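Local coordinates for flavoprotein 390 (Photobacterium phosphoreum, PDB 1FVP) that binds FMN carrying a covalently attached myristate, belongs to the bacterial luciferase family as a non-fluorescent homodimer, and may share its FMN-linked alkanal monooxygenase activity, at residues A[125-134]-A[193-204]. Numbering follows the deposited sequence.
With FMA (6-(3-tetradecanoic acid) flavine mononucleotide), chain D.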
ATOM      1  N   ARG A 125     -16.736   0.784  -6.159  1.00 32.19           N
ATOM      2  CA  ARG A 125     -16.446  -0.634  -6.257  1.00 30.36           C
ATOM      3  C   ARG A 125     -15.553  -1.133  -5.118  1.00 29.29           C
ATOM      4  O   ARG A 125     -14.402  -0.703  -4.969  1.00 28.72           O
ATOM      5  CB  ARG A 125     -15.693  -0.934  -7.540  1.00 30.56           C
ATOM      6  CG  ARG A 125     -16.235  -0.403  -8.852  1.00 31.36           C
ATOM      7  CD  ARG A 125     -15.750  -1.329  -9.960  1.00 31.95           C
ATOM      8  NE  ARG A 125     -16.064  -2.692  -9.543  1.00 32.29           N
ATOM      9  CZ  ARG A 125     -16.053  -3.768 -10.300  1.00 32.78           C
ATOM     10  NH1 ARG A 125     -15.704  -3.688 -11.576  1.00 33.69           N
ATOM     11  NH2 ARG A 125     -16.437  -4.938  -9.787  1.00 33.59           N
ATOM     12  N   HIS A 126     -16.095  -2.061  -4.367  1.00 28.54           N
ATOM     13  CA  HIS A 126     -15.376  -2.650  -3.214  1.00 28.30           C
ATOM     14  C   HIS A 126     -14.245  -3.538  -3.682  1.00 27.04           C
ATOM     15  O   HIS A 126     -14.151  -3.741  -4.909  1.00 27.73           O
ATOM     16  CB  HIS A 126     -16.373  -3.428  -2.317  1.00 29.88           C
ATOM     17  CG  HIS A 126     -17.508  -2.499  -1.977  1.00 31.83           C
ATOM     18  ND1 HIS A 126     -17.299  -1.222  -1.504  1.00 31.98           N
ATOM     19  CD2 HIS A 126     -18.851  -2.663  -2.066  1.00 32.59           C
ATOM     20  CE1 HIS A 126     -18.480  -0.657  -1.309  1.00 32.53           C
ATOM     21  NE2 HIS A 126     -19.439  -1.500  -1.634  1.00 32.88           N
ATOM     22  N   GLN A 127     -13.415  -4.031  -2.786  1.00 25.08           N
ATOM     23  CA  GLN A 127     -12.296  -4.924  -3.172  1.00 23.14           C
ATOM     24  C   GLN A 127     -12.434  -6.159  -2.259  1.00 22.31           C
ATOM     25  O   GLN A 127     -12.492  -5.994  -1.030  1.00 21.82           O
ATOM     26  CB  GLN A 127     -10.900  -4.371  -3.052  1.00 22.09           C
ATOM     27  CG  GLN A 127     -10.435  -3.408  -4.099  1.00 20.24           C
ATOM     28  CD  GLN A 127      -9.711  -4.025  -5.252  1.00 19.72           C
ATOM     29  OE1 GLN A 127      -9.277  -3.315  -6.140  1.00 19.04           O
ATOM     30  NE2 GLN A 127      -9.540  -5.336  -5.293  1.00 19.92           N
ATOM     31  N   LEU A 128     -12.471  -7.284  -2.942  1.00 21.11           N
ATOM     32  CA  LEU A 128     -12.644  -8.594  -2.274  1.00 20.05           C
ATOM     33  C   LEU A 128     -11.317  -9.328  -2.157  1.00 18.78           C
ATOM     34  O   LEU A 128     -10.649  -9.481  -3.195  1.00 18.01           O
ATOM     35  CB  LEU A 128     -13.748  -9.272  -3.086  1.00 20.35           C
ATOM     36  CG  LEU A 128     -14.470 -10.479  -2.538  1.00 20.39           C
ATOM     37  CD1 LEU A 128     -15.036 -10.226  -1.151  1.00 19.67           C
ATOM     38  CD2 LEU A 128     -15.579 -10.864  -3.524  1.00 19.58           C
ATOM     39  N   MET A 129     -10.995  -9.715  -0.927  1.00 17.46           N
ATOM     40  CA  MET A 129      -9.763 -10.414  -0.603  1.00 17.11           C
ATOM     41  C   MET A 129      -9.997 -11.907  -0.271  1.00 16.99           C
ATOM     42  O   MET A 129     -10.442 -12.232   0.850  1.00 17.20           O
ATOM     43  CB  MET A 129      -8.972  -9.839   0.555  1.00 16.71           C
ATOM     44  CG  MET A 129      -8.853  -8.370   0.644  1.00 17.45           C
ATOM     45  SD  MET A 129      -7.517  -7.955   1.837  1.00 17.69           S
ATOM     46  CE  MET A 129      -8.092  -8.858   3.275  1.00 18.21           C
ATOM     47  N   LEU A 130      -9.597 -12.733  -1.214  1.00 16.09           N
ATOM     48  CA  LEU A 130      -9.660 -14.175  -1.191  1.00 15.66           C
ATOM     49  C   LEU A 130      -8.273 -14.853  -1.295  1.00 15.71           C
ATOM     50  O   LEU A 130      -7.341 -14.461  -1.993  1.00 14.71           O
ATOM     51  CB  LEU A 130     -10.488 -14.640  -2.392  1.00 15.37           C
ATOM     52  CG  LEU A 130     -11.792 -14.014  -2.755  1.00 15.27           C
ATOM     53  CD1 LEU A 130     -12.048 -14.140  -4.248  1.00 14.57           C
ATOM     54  CD2 LEU A 130     -12.891 -14.716  -1.958  1.00 16.20           C
ATOM     55  N   HIS A 131      -8.209 -15.973  -0.611  1.00 16.21           N
ATOM     56  CA  HIS A 131      -7.118 -16.914  -0.464  1.00 16.44           C
ATOM     57  C   HIS A 131      -7.255 -18.087  -1.422  1.00 17.22           C
ATOM     58  O   HIS A 131      -7.580 -19.179  -0.914  1.00 18.48           O
ATOM     59  CB  HIS A 131      -7.076 -17.534   0.976  1.00 14.85           C
ATOM     60  CG  HIS A 131      -5.812 -17.146   1.649  1.00 15.53           C
ATOM     61  ND1 HIS A 131      -5.672 -16.451   2.813  1.00 15.30           N
ATOM     62  CD2 HIS A 131      -4.547 -17.377   1.193  1.00 16.37           C
ATOM     63  CE1 HIS A 131      -4.372 -16.290   3.054  1.00 15.79           C
ATOM     64  NE2 HIS A 131      -3.668 -16.823   2.094  1.00 16.35           N
ATOM     65  N   VAL A 132      -7.047 -17.940  -2.703  1.00 17.59           N
ATOM     66  CA  VAL A 132      -7.158 -19.060  -3.654  1.00 18.42           C
ATOM     67  C   VAL A 132      -6.183 -20.203  -3.382  1.00 19.03           C
ATOM     68  O   VAL A 132      -5.076 -20.041  -2.823  1.00 19.53           O
ATOM     69  CB  VAL A 132      -6.945 -18.500  -5.080  1.00 18.27           C
ATOM     70  CG1 VAL A 132      -6.596 -19.543  -6.115  1.00 18.46           C
ATOM     71  CG2 VAL A 132      -8.182 -17.739  -5.530  1.00 19.79           C
ATOM     72  N   ASN A 133      -6.603 -21.376  -3.829  1.00 19.33           N
ATOM     73  CA  ASN A 133      -5.815 -22.628  -3.732  1.00 19.48           C
ATOM     74  C   ASN A 133      -6.503 -23.609  -4.687  1.00 19.80           C
ATOM     75  O   ASN A 133      -7.503 -24.155  -4.241  1.00 18.92           O
ATOM     76  CB  ASN A 133      -5.694 -23.164  -2.323  1.00 18.60           C
ATOM     77  CG  ASN A 133      -4.940 -24.472  -2.272  1.00 17.88           C
ATOM     78  OD1 ASN A 133      -5.134 -25.293  -3.156  1.00 17.98           O
ATOM     79  ND2 ASN A 133      -4.083 -24.691  -1.286  1.00 18.52           N
ATOM     80  N   VAL A 134      -5.958 -23.773  -5.861  1.00 21.38           N
ATOM     81  CA  VAL A 134      -6.546 -24.651  -6.880  1.00 23.94           C
ATOM     82  C   VAL A 134      -5.856 -25.989  -7.052  1.00 25.72           C
ATOM     83  O   VAL A 134      -4.677 -26.043  -7.445  1.00 26.64           O
ATOM     84  CB  VAL A 134      -6.582 -23.837  -8.204  1.00 24.16           C
ATOM     85  CG1 VAL A 134      -6.496 -24.666  -9.476  1.00 24.06           C
ATOM     86  CG2 VAL A 134      -7.804 -22.937  -8.254  1.00 24.71           C
ATOM     87  N   ASN A 193     -22.484  -7.773  -7.419  1.00 26.14           N
ATOM     88  CA  ASN A 193     -21.510  -7.664  -8.518  1.00 25.90           C
ATOM     89  C   ASN A 193     -20.745  -6.343  -8.468  1.00 25.36           C
ATOM     90  O   ASN A 193     -20.447  -5.795  -9.547  1.00 25.01           O
ATOM     91  CB  ASN A 193     -22.266  -7.862  -9.833  1.00 26.66           C
ATOM     92  CG  ASN A 193     -22.044  -9.223 -10.453  1.00 27.66           C
ATOM     93  OD1 ASN A 193     -22.022  -9.289 -11.693  1.00 28.29           O
ATOM     94  ND2 ASN A 193     -21.859 -10.282  -9.673  1.00 27.39           N
ATOM     95  N   THR A 194     -20.423  -5.884  -7.272  1.00 24.86           N
ATOM     96  CA  THR A 194     -19.698  -4.625  -7.078  1.00 24.48           C
ATOM     97  C   THR A 194     -18.290  -4.769  -6.522  1.00 24.62           C
ATOM     98  O   THR A 194     -17.823  -3.807  -5.816  1.00 25.79           O
ATOM     99  CB  THR A 194     -20.538  -3.646  -6.152  1.00 24.35           C
ATOM    100  OG1 THR A 194     -20.470  -4.102  -4.762  1.00 23.58           O
ATOM    101  CG2 THR A 194     -21.988  -3.519  -6.632  1.00 25.11           C
ATOM    102  N   VAL A 195     -17.600  -5.881  -6.805  1.00 22.79           N
ATOM    103  CA  VAL A 195     -16.246  -5.993  -6.224  1.00 20.55           C
ATOM    104  C   VAL A 195     -15.232  -6.417  -7.278  1.00 20.13           C
ATOM    105  O   VAL A 195     -15.644  -7.003  -8.272  1.00 20.55           O
ATOM    106  CB  VAL A 195     -16.266  -7.013  -5.078  1.00 19.74           C
ATOM    107  CG1 VAL A 195     -16.993  -6.569  -3.836  1.00 19.63           C
ATOM    108  CG2 VAL A 195     -16.791  -8.330  -5.635  1.00 19.75           C
ATOM    109  N   ASP A 196     -14.012  -6.102  -6.960  1.00 19.27           N
ATOM    110  CA  ASP A 196     -12.734  -6.331  -7.610  1.00 18.20           C
ATOM    111  C   ASP A 196     -11.969  -7.229  -6.623  1.00 17.86           C
ATOM    112  O   ASP A 196     -12.259  -7.097  -5.414  1.00 17.61           O
ATOM    113  CB  ASP A 196     -12.029  -5.029  -7.932  1.00 18.76           C
ATOM    114  CG  ASP A 196     -12.227  -4.667  -9.396  1.00 20.27           C
ATOM    115  OD1 ASP A 196     -13.164  -5.188 -10.031  1.00 20.24           O
ATOM    116  OD2 ASP A 196     -11.406  -3.844  -9.869  1.00 20.81           O
ATOM    117  N   PHE A 197     -11.077  -8.080  -7.122  1.00 17.47           N
ATOM    118  CA  PHE A 197     -10.387  -9.020  -6.224  1.00 16.14           C
ATOM    119  C   PHE A 197      -8.872  -8.955  -6.099  1.00 16.26           C
ATOM    120  O   PHE A 197      -8.049  -8.777  -6.986  1.00 16.18           O
ATOM    121  CB  PHE A 197     -10.800 -10.459  -6.526  1.00 13.90           C
ATOM    122  CG  PHE A 197     -12.118 -10.653  -7.178  1.00 12.74           C
ATOM    123  CD1 PHE A 197     -12.236 -10.471  -8.555  1.00 12.49           C
ATOM    124  CD2 PHE A 197     -13.236 -11.010  -6.425  1.00 13.01           C
ATOM    125  CE1 PHE A 197     -13.468 -10.644  -9.191  1.00 12.36           C
ATOM    126  CE2 PHE A 197     -14.484 -11.189  -7.037  1.00 12.29           C
ATOM    127  CZ  PHE A 197     -14.573 -11.000  -8.429  1.00 12.18           C
ATOM    128  N   LEU A 198      -8.516  -9.138  -4.846  1.00 16.35           N
ATOM    129  CA  LEU A 198      -7.150  -9.189  -4.336  1.00 17.53           C
ATOM    130  C   LEU A 198      -7.142 -10.652  -3.852  1.00 18.58           C
ATOM    131  O   LEU A 198      -7.759 -10.839  -2.778  1.00 19.80           O
ATOM    132  CB  LEU A 198      -7.024  -8.177  -3.217  1.00 17.30           C
ATOM    133  CG  LEU A 198      -6.834  -6.720  -3.532  1.00 17.59           C
ATOM    134  CD1 LEU A 198      -6.103  -6.024  -2.379  1.00 17.60           C
ATOM    135  CD2 LEU A 198      -6.021  -6.597  -4.822  1.00 18.67           C
ATOM    136  N   LEU A 199      -6.551 -11.524  -4.630  1.00 18.16           N
ATOM    137  CA  LEU A 199      -6.550 -12.950  -4.319  1.00 17.57           C
ATOM    138  C   LEU A 199      -5.179 -13.520  -4.053  1.00 18.18           C
ATOM    139  O   LEU A 199      -4.362 -13.559  -4.984  1.00 18.88           O
ATOM    140  CB  LEU A 199      -7.311 -13.615  -5.490  1.00 16.55           C
ATOM    141  CG  LEU A 199      -7.263 -12.980  -6.863  1.00 15.70           C
ATOM    142  CD1 LEU A 199      -5.839 -12.786  -7.368  1.00 15.22           C
ATOM    143  CD2 LEU A 199      -8.003 -13.851  -7.868  1.00 15.55           C
ATOM    144  N   CYS A 200      -4.947 -13.992  -2.848  1.00 18.60           N
ATOM    145  CA  CYS A 200      -3.695 -14.596  -2.387  1.00 18.79           C
ATOM    146  C   CYS A 200      -3.517 -16.010  -2.916  1.00 18.78           C
ATOM    147  O   CYS A 200      -4.334 -16.848  -2.481  1.00 20.03           O
ATOM    148  CB  CYS A 200      -3.707 -14.712  -0.850  1.00 19.01           C
ATOM    149  SG  CYS A 200      -2.134 -15.310  -0.156  1.00 20.70           S
ATOM    150  N   PHE A 201      -2.532 -16.294  -3.735  1.00 18.42           N
ATOM    151  CA  PHE A 201      -2.353 -17.681  -4.226  1.00 17.37           C
ATOM    152  C   PHE A 201      -1.182 -18.296  -3.455  1.00 17.17           C
ATOM    153  O   PHE A 201      -0.451 -19.106  -4.048  1.00 17.28           O
ATOM    154  CB  PHE A 201      -2.051 -17.741  -5.695  1.00 17.62           C
ATOM    155  CG  PHE A 201      -2.907 -17.182  -6.765  1.00 17.80           C
ATOM    156  CD1 PHE A 201      -4.067 -17.845  -7.152  1.00 18.16           C
ATOM    157  CD2 PHE A 201      -2.543 -16.020  -7.445  1.00 17.79           C
ATOM    158  CE1 PHE A 201      -4.890 -17.355  -8.151  1.00 18.46           C
ATOM    159  CE2 PHE A 201      -3.336 -15.496  -8.459  1.00 17.75           C
ATOM    160  CZ  PHE A 201      -4.514 -16.179  -8.803  1.00 18.52           C
ATOM    161  N   GLU A 202      -0.985 -17.917  -2.219  1.00 17.18           N
ATOM    162  CA  GLU A 202       0.154 -18.394  -1.440  1.00 16.95           C
ATOM    163  C   GLU A 202      -0.098 -19.605  -0.582  1.00 17.25           C
ATOM    164  O   GLU A 202       0.806 -19.910   0.235  1.00 17.99           O
ATOM    165  CB  GLU A 202       0.710 -17.347  -0.474  1.00 17.33           C
ATOM    166  CG  GLU A 202       1.367 -16.058  -0.875  1.00 16.76           C
ATOM    167  CD  GLU A 202       2.239 -16.126  -2.093  1.00 16.74           C
ATOM    168  OE1 GLU A 202       1.845 -16.037  -3.243  1.00 16.70           O
ATOM    169  OE2 GLU A 202       3.434 -16.272  -1.773  1.00 17.13           O
ATOM    170  N   SER A 203      -1.234 -20.241  -0.692  1.00 17.31           N
ATOM    171  CA  SER A 203      -1.410 -21.432   0.198  1.00 17.31           C
ATOM    172  C   SER A 203      -0.761 -22.561  -0.586  1.00 17.86           C
ATOM    173  O   SER A 203      -0.272 -23.530  -0.010  1.00 19.04           O
ATOM    174  CB  SER A 203      -2.851 -21.629   0.541  1.00 17.87           C
ATOM    175  OG  SER A 203      -3.706 -20.906  -0.349  1.00 19.26           O
ATOM    176  N   MET A 204      -0.743 -22.366  -1.882  1.00 18.01           N
ATOM    177  CA  MET A 204      -0.251 -23.197  -2.960  1.00 17.92           C
ATOM    178  C   MET A 204       1.265 -23.373  -2.997  1.00 18.09           C
ATOM    179  O   MET A 204       1.983 -22.530  -3.555  1.00 17.57           O
ATOM    180  CB  MET A 204      -0.646 -22.653  -4.344  1.00 18.01           C
ATOM    181  CG  MET A 204      -2.137 -22.665  -4.561  1.00 17.92           C
ATOM    182  SD  MET A 204      -2.352 -22.761  -6.362  1.00 18.60           S
ATOM    183  CE  MET A 204      -2.615 -21.047  -6.796  1.00 18.16           C
TER
HETATM  184  N1  FMA D 233     -19.776 -10.265 -15.279  1.00 60.48           N
HETATM  185  C2  FMA D 233     -19.199  -9.081 -15.489  1.00 60.72           C
HETATM  186  O2  FMA D 233     -19.692  -8.017 -15.507  1.00 61.31           O
HETATM  187  N3  FMA D 233     -17.764  -9.028 -15.732  1.00 60.32           N
HETATM  188  C4  FMA D 233     -17.020 -10.152 -15.750  1.00 60.08           C
HETATM  189  O4  FMA D 233     -15.831 -10.057 -15.963  1.00 60.17           O
HETATM  190  C4A FMA D 233     -17.661 -11.410 -15.528  1.00 59.98           C
HETATM  191  N5  FMA D 233     -17.034 -12.560 -15.527  1.00 59.61           N
HETATM  192  C5A FMA D 233     -17.579 -13.770 -15.328  1.00 59.09           C
HETATM  193  C6  FMA D 233     -16.830 -14.943 -15.343  1.00 58.14           C
HETATM  194  C7  FMA D 233     -17.480 -16.133 -15.128  1.00 58.58           C
HETATM  195  C7M FMA D 233     -16.745 -17.519 -15.113  1.00 58.82           C
HETATM  196  C8  FMA D 233     -18.905 -16.187 -14.899  1.00 58.87           C
HETATM  197  C8M FMA D 233     -19.656 -17.458 -14.664  1.00 58.53           C
HETATM  198  C9  FMA D 233     -19.616 -15.006 -14.895  1.00 59.24           C
HETATM  199  C9A FMA D 233     -19.027 -13.791 -15.091  1.00 59.43           C
HETATM  200  N10 FMA D 233     -19.685 -12.569 -15.090  1.00 59.88           N
HETATM  201  C10 FMA D 233     -19.129 -11.375 -15.296  1.00 60.07           C
HETATM  202  C1B FMA D 233     -21.194 -12.533 -14.843  1.00 60.34           C
HETATM  203  C2B FMA D 233     -21.726 -11.188 -14.184  1.00 61.21           C
HETATM  204  O2B FMA D 233     -22.478 -11.693 -13.096  1.00 61.05           O
HETATM  205  C3B FMA D 233     -22.548 -10.424 -15.198  1.00 62.19           C
HETATM  206  O3' FMA D 233     -22.226 -10.799 -16.499  1.00 62.26           O
HETATM  207  C4B FMA D 233     -22.471  -8.896 -15.096  1.00 63.13           C
HETATM  208  O4' FMA D 233     -22.884  -8.441 -13.757  1.00 62.91           O
HETATM  209  C5B FMA D 233     -23.416  -8.232 -16.135  1.00 64.30           C
HETATM  210  O5' FMA D 233     -24.396  -7.353 -15.319  1.00 65.69           O
HETATM  211  P   FMA D 233     -25.974  -7.313 -15.398  1.00 66.69           P
HETATM  212  O1P FMA D 233     -26.159  -6.709 -16.834  1.00 66.42           O
HETATM  213  O2P FMA D 233     -26.458  -8.676 -15.301  1.00 66.35           O
HETATM  214  O3P FMA D 233     -26.436  -6.598 -14.310  1.00 66.81           O
HETATM  215  C1' FMA D 233     -13.934 -15.101 -17.588  0.92 56.81           C
HETATM  216  O1' FMA D 233     -14.100 -16.371 -17.438  0.84 56.91           O
HETATM  217  O2' FMA D 233     -13.355 -14.688 -18.599  0.69 56.83           O
HETATM  218  C2' FMA D 233     -15.019 -14.300 -16.948  0.94 56.80           C
HETATM  219  C3' FMA D 233     -15.377 -14.828 -15.552  0.98 56.83           C
HETATM  220  C4' FMA D 233     -14.620 -14.023 -14.539  1.00 55.71           C
HETATM  221  C5' FMA D 233     -13.295 -14.521 -14.013  1.00 54.27           C
HETATM  222  C6' FMA D 233     -13.158 -14.392 -12.516  1.00 52.90           C
HETATM  223  C7' FMA D 233     -11.709 -14.256 -12.070  1.00 51.63           C
HETATM  224  C8' FMA D 233     -11.190 -15.314 -11.192  1.00 50.39           C
HETATM  225  C9' FMA D 233     -11.266 -15.151  -9.683  1.00 49.40           C
HETATM  226  C11 FMA D 233     -11.048 -16.428  -8.931  1.00 48.72           C
HETATM  227  C12 FMA D 233     -10.059 -17.450  -9.355  1.00 48.26           C
HETATM  228  C13 FMA D 233      -9.803 -18.642  -8.495  1.00 47.59           C
HETATM  229  C14 FMA D 233      -8.753 -19.602  -8.952  1.00 47.07           C
HETATM  230  C15 FMA D 233      -8.785 -19.929 -10.418  1.00 46.97           C
HETATM  231  O   HOH W   1     -11.110  -2.100  -8.165  1.00 44.57           O
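Strands 126-130 and 195-199 pair in parallel inside the incomplete TIM barrel of this bacterial luciferase relative, joined by a largely helical connection, strand 6-11 continuing the sheet beyond 195-199. His126 N donates to Thr194 O, and further along Leu198 N reaches Leu128 O almost straight (2.7 Å, 173° at the hydrogen), followed by Leu130 N to Leu198 O (3.1 Å). On the face carrying Leu128, its CG stands anti to the backbone N (chi1 -165°), which lays CD2 against Val195 CG2 (3.5 Å) and the edge of the Phe197 ring; Leu130 CD1 approaches the same ring obliquely. On the other face a water donates to both Gln127 OE1 and Asp196 OD2, while Leu198 CG packs on Gln127 NE2. Asp196 OD1 lies over one face of the Arg125 guanidinium, 3.3 Å from NH2, a salt bridge of charge alone with no N-H aimed at it. Farther on, Val132 CG1 meets the edge of the Phe201 ring. Both ends of the contact reach the flavin adduct: Asn193 OD1 accepts a hydrogen bond from FMA O2B (2.8 Å), whereas along the fatty chain Val132 CG2 touches C13 and Val134 CG2 lies 3.5 Å from C14.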